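Peptide amidase (PDB 1M22) probably hydrolyses amide bonds as a member of the amidase signature family. Local coordinates at residues A[195-208]-A[458-470]. Numbering follows the deposited sequence.
Sequences AINGVVGLKPTVGL and PVGLLFMGTAWSE
Glu470 OE2 is gripped twice by Thr205: the backbone N donates to it at 2.8 Å, nearly along the carboxylate C-O axis, and OG1 donates at 2.6 Å from the syn side, 27° out of the carboxylate plane. The two donors, with the N-terminus of helix 470-484 close by, probably favour the ionised carboxylate although the residue is buried. In the mixed eleven-stranded sheet of this amidase signature fold, strands 200-203 and 457-464 flank strand 446-454, so the segments meet at their two ends. Thr205 OG1 also accepts from Trp468 N (2.8 Å), tying the loop after strand 200-203 to the type II turn 466-469 and the start of helix 470-484. With CG2 anti to the backbone N, Thr205 lays this methyl over one face of the indole, 3.5 Å from the centroid of the six-membered ring and 2° off its normal, a CH-pi contact. Gly207 and Leu208, in the type II turn 205-208, border the ring at its edge, while Leu208 CD2 packs against the Glu470 carboxylate carbon. At the far end, helix 191-196 closes in a Schellman motif with Gly198 at C-prime. One water donates to both Ile196 O and Pro458 O. The Pro458 ring presses on the C-prime glycine: Pro458 CB lies 3.5 Å from Gly198 CA, tighter than usual van der Waals contact.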
loop_
_atom_site.group_PDB
_atom_site.type_symbol
_atom_site.label_atom_id
_atom_site.label_comp_id
_atom_site.label_asym_id
_atom_site.label_seq_id
_atom_site.Cartn_x
_atom_site.Cartn_y
_atom_site.Cartn_z
ATOM N N ALA A 195 -6.927 3.673 -4.328
ATOM C CA ALA A 195 -7.838 4.461 -5.153
ATOM C C ALA A 195 -9.173 3.748 -5.370
ATOM O O ALA A 195 -10.239 4.362 -5.278
ATOM C CB ALA A 195 -7.189 4.768 -6.502
ATOM N N ILE A 196 -9.099 2.453 -5.661
ATOM C CA ILE A 196 -10.277 1.626 -5.922
ATOM C C ILE A 196 -11.227 1.562 -4.725
ATOM O O ILE A 196 -12.446 1.422 -4.895
ATOM C CB ILE A 196 -9.816 0.203 -6.343
ATOM C CG1 ILE A 196 -9.253 0.248 -7.769
ATOM C CG2 ILE A 196 -10.962 -0.807 -6.220
ATOM C CD1 ILE A 196 -10.299 0.426 -8.849
ATOM N N ASN A 197 -10.673 1.682 -3.523
ATOM C CA ASN A 197 -11.469 1.633 -2.301
ATOM C C ASN A 197 -11.624 2.989 -1.604
ATOM O O ASN A 197 -11.954 3.055 -0.421
ATOM C CB ASN A 197 -10.884 0.586 -1.347
ATOM C CG ASN A 197 -10.997 -0.826 -1.898
ATOM O OD1 ASN A 197 -12.081 -1.416 -1.908
ATOM N ND2 ASN A 197 -9.883 -1.371 -2.375
ATOM N N GLY A 198 -11.371 4.068 -2.342
ATOM C CA GLY A 198 -11.558 5.408 -1.807
ATOM C C GLY A 198 -10.756 5.870 -0.610
ATOM O O GLY A 198 -11.270 6.618 0.229
ATOM N N VAL A 199 -9.495 5.456 -0.532
ATOM C CA VAL A 199 -8.638 5.863 0.574
ATOM C C VAL A 199 -7.299 6.370 0.063
ATOM O O VAL A 199 -7.011 6.315 -1.137
ATOM C CB VAL A 199 -8.393 4.701 1.580
ATOM C CG1 VAL A 199 -9.714 4.262 2.197
ATOM C CG2 VAL A 199 -7.712 3.531 0.887
ATOM N N VAL A 200 -6.496 6.886 0.986
ATOM C CA VAL A 200 -5.175 7.399 0.661
ATOM C C VAL A 200 -4.167 6.258 0.719
ATOM O O VAL A 200 -4.210 5.416 1.623
ATOM C CB VAL A 200 -4.745 8.495 1.670
ATOM C CG1 VAL A 200 -3.291 8.908 1.424
ATOM C CG2 VAL A 200 -5.671 9.701 1.560
ATOM N N GLY A 201 -3.271 6.227 -0.261
ATOM C CA GLY A 201 -2.229 5.220 -0.301
ATOM C C GLY A 201 -0.934 5.922 -0.661
ATOM O O GLY A 201 -0.913 6.745 -1.576
ATOM N N LEU A 202 0.140 5.618 0.056
ATOM C CA LEU A 202 1.428 6.243 -0.222
ATOM C C LEU A 202 2.519 5.190 -0.376
ATOM O O LEU A 202 2.763 4.411 0.546
ATOM C CB LEU A 202 1.783 7.206 0.916
ATOM C CG LEU A 202 2.943 8.190 0.741
ATOM C CD1 LEU A 202 2.862 9.225 1.851
ATOM C CD2 LEU A 202 4.282 7.469 0.777
ATOM N N LYS A 203 3.141 5.151 -1.556
ATOM C CA LYS A 203 4.244 4.230 -1.839
ATOM C C LYS A 203 5.494 5.097 -1.807
ATOM O O LYS A 203 5.733 5.896 -2.712
ATOM C CB LYS A 203 4.133 3.605 -3.231
ATOM C CG LYS A 203 5.258 2.606 -3.503
ATOM C CD LYS A 203 5.522 2.391 -4.988
ATOM C CE LYS A 203 6.299 3.548 -5.609
ATOM N NZ LYS A 203 7.730 3.599 -5.156
ATOM N N PRO A 204 6.322 4.944 -0.773
ATOM C CA PRO A 204 7.518 5.783 -0.728
ATOM C C PRO A 204 8.651 5.388 -1.660
ATOM O O PRO A 204 8.571 4.401 -2.400
ATOM C CB PRO A 204 7.931 5.705 0.740
ATOM C CG PRO A 204 7.536 4.317 1.121
ATOM C CD PRO A 204 6.188 4.124 0.445
ATOM N N THR A 205 9.697 6.207 -1.630
ATOM C CA THR A 205 10.907 5.962 -2.394
ATOM C C THR A 205 11.462 4.647 -1.855
ATOM O O THR A 205 11.410 4.399 -0.646
ATOM C CB THR A 205 11.957 7.060 -2.118
ATOM O OG1 THR A 205 11.418 8.339 -2.464
ATOM C CG2 THR A 205 13.230 6.811 -2.915
ATOM N N VAL A 206 11.980 3.802 -2.737
ATOM C CA VAL A 206 12.558 2.543 -2.288
ATOM C C VAL A 206 13.786 2.873 -1.445
ATOM O O VAL A 206 14.730 3.507 -1.920
ATOM C CB VAL A 206 12.956 1.656 -3.484
ATOM C CG1 VAL A 206 13.762 0.456 -2.998
ATOM C CG2 VAL A 206 11.702 1.185 -4.209
ATOM N N GLY A 207 13.756 2.455 -0.186
ATOM C CA GLY A 207 14.861 2.737 0.708
ATOM C C GLY A 207 14.452 3.588 1.895
ATOM O O GLY A 207 15.195 3.670 2.874
ATOM N N LEU A 208 13.286 4.227 1.827
ATOM C CA LEU A 208 12.835 5.051 2.945
ATOM C C LEU A 208 12.380 4.175 4.106
ATOM O O LEU A 208 12.633 4.490 5.267
ATOM C CB LEU A 208 11.678 5.967 2.523
ATOM C CG LEU A 208 11.157 6.889 3.638
ATOM C CD1 LEU A 208 12.245 7.878 4.044
ATOM C CD2 LEU A 208 9.914 7.632 3.159
ATOM N N PRO A 458 -15.307 4.694 -6.091
ATOM C CA PRO A 458 -14.202 5.644 -5.922
ATOM C C PRO A 458 -13.171 5.750 -7.034
ATOM O O PRO A 458 -12.815 4.764 -7.679
ATOM C CB PRO A 458 -13.546 5.189 -4.623
ATOM C CG PRO A 458 -14.662 4.560 -3.865
ATOM C CD PRO A 458 -15.381 3.779 -4.938
ATOM N N VAL A 459 -12.684 6.974 -7.211
ATOM C CA VAL A 459 -11.639 7.302 -8.174
ATOM C C VAL A 459 -10.632 8.160 -7.408
ATOM O O VAL A 459 -11.017 8.980 -6.570
ATOM C CB VAL A 459 -12.184 8.115 -9.369
ATOM C CG1 VAL A 459 -11.039 8.554 -10.268
ATOM C CG2 VAL A 459 -13.176 7.275 -10.156
ATOM N N GLY A 460 -9.349 7.962 -7.684
ATOM C CA GLY A 460 -8.330 8.729 -6.992
ATOM C C GLY A 460 -7.446 9.573 -7.887
ATOM O O GLY A 460 -7.362 9.352 -9.099
ATOM N N LEU A 461 -6.810 10.565 -7.273
ATOM C CA LEU A 461 -5.877 11.455 -7.957
ATOM C C LEU A 461 -4.476 11.037 -7.511
ATOM O O LEU A 461 -4.156 11.042 -6.311
ATOM C CB LEU A 461 -6.134 12.912 -7.565
ATOM C CG LEU A 461 -5.202 13.943 -8.207
ATOM C CD1 LEU A 461 -5.409 13.961 -9.715
ATOM C CD2 LEU A 461 -5.482 15.312 -7.610
ATOM N N LEU A 462 -3.649 10.670 -8.482
ATOM C CA LEU A 462 -2.289 10.220 -8.220
ATOM C C LEU A 462 -1.263 11.338 -8.311
ATOM O O LEU A 462 -1.312 12.160 -9.228
ATOM C CB LEU A 462 -1.910 9.134 -9.226
ATOM C CG LEU A 462 -0.503 8.548 -9.126
ATOM C CD1 LEU A 462 -0.422 7.616 -7.935
ATOM C CD2 LEU A 462 -0.175 7.798 -10.409
ATOM N N PHE A 463 -0.347 11.361 -7.347
ATOM C CA PHE A 463 0.755 12.323 -7.317
ATOM C C PHE A 463 2.050 11.512 -7.380
ATOM O O PHE A 463 2.208 10.531 -6.649
ATOM C CB PHE A 463 0.793 13.132 -6.012
ATOM C CG PHE A 463 -0.338 14.108 -5.843
ATOM C CD1 PHE A 463 -1.610 13.666 -5.499
ATOM C CD2 PHE A 463 -0.122 15.478 -5.984
ATOM C CE1 PHE A 463 -2.652 14.573 -5.292
ATOM C CE2 PHE A 463 -1.156 16.392 -5.780
ATOM C CZ PHE A 463 -2.423 15.936 -5.433
ATOM N N MET A 464 2.972 11.911 -8.251
ATOM C CA MET A 464 4.267 11.236 -8.363
ATOM C C MET A 464 5.374 12.284 -8.350
ATOM O O MET A 464 5.213 13.374 -8.903
ATOM C CB MET A 464 4.369 10.415 -9.655
ATOM C CG MET A 464 3.416 9.225 -9.741
ATOM S SD MET A 464 3.782 8.123 -11.139
ATOM C CE MET A 464 3.331 9.174 -12.519
ATOM N N GLY A 465 6.491 11.951 -7.712
ATOM C CA GLY A 465 7.611 12.873 -7.646
ATOM C C GLY A 465 8.926 12.136 -7.787
ATOM O O GLY A 465 8.946 10.915 -7.946
ATOM N N THR A 466 10.035 12.866 -7.729
ATOM C CA THR A 466 11.336 12.225 -7.848
ATOM C C THR A 466 11.730 11.608 -6.504
ATOM O O THR A 466 11.047 11.789 -5.496
ATOM C CB THR A 466 12.416 13.229 -8.318
ATOM O OG1 THR A 466 13.601 12.511 -8.683
ATOM C CG2 THR A 466 12.749 14.227 -7.217
ATOM N N ALA A 467 12.832 10.868 -6.491
ATOM C CA ALA A 467 13.290 10.222 -5.273
ATOM C C ALA A 467 13.370 11.168 -4.078
ATOM O O ALA A 467 13.832 12.305 -4.197
ATOM C CB ALA A 467 14.653 9.573 -5.510
ATOM N N TRP A 468 12.898 10.681 -2.932
ATOM C CA TRP A 468 12.939 11.405 -1.663
ATOM C C TRP A 468 12.073 12.658 -1.568
ATOM O O TRP A 468 12.262 13.473 -0.664
ATOM C CB TRP A 468 14.399 11.747 -1.323
ATOM C CG TRP A 468 15.345 10.598 -1.575
ATOM C CD1 TRP A 468 16.356 10.556 -2.498
ATOM C CD2 TRP A 468 15.330 9.312 -0.941
ATOM N NE1 TRP A 468 16.965 9.324 -2.478
ATOM C CE2 TRP A 468 16.356 8.540 -1.532
ATOM C CE3 TRP A 468 14.547 8.735 0.070
ATOM C CZ2 TRP A 468 16.622 7.221 -1.146
ATOM C CZ3 TRP A 468 14.812 7.421 0.454
ATOM C CH2 TRP A 468 15.841 6.681 -0.156
ATOM N N SER A 469 11.106 12.803 -2.470
ATOM C CA SER A 469 10.237 13.978 -2.457
ATOM C C SER A 469 8.960 13.815 -1.627
ATOM O O SER A 469 8.014 14.586 -1.793
ATOM C CB SER A 469 9.864 14.376 -3.893
ATOM O OG SER A 469 9.085 13.381 -4.529
ATOM N N GLU A 470 8.932 12.834 -0.726
ATOM C CA GLU A 470 7.749 12.620 0.109
ATOM C C GLU A 470 7.270 13.875 0.838
ATOM O O GLU A 470 6.073 14.133 0.896
ATOM C CB GLU A 470 7.987 11.514 1.143
ATOM C CG GLU A 470 8.125 10.113 0.569
ATOM C CD GLU A 470 9.521 9.810 0.074
ATOM O OE1 GLU A 470 10.440 10.639 0.272
ATOM O OE2 GLU A 470 9.700 8.727 -0.504
HETATM O O HOH W 1 -13.591 1.937 -7.521
#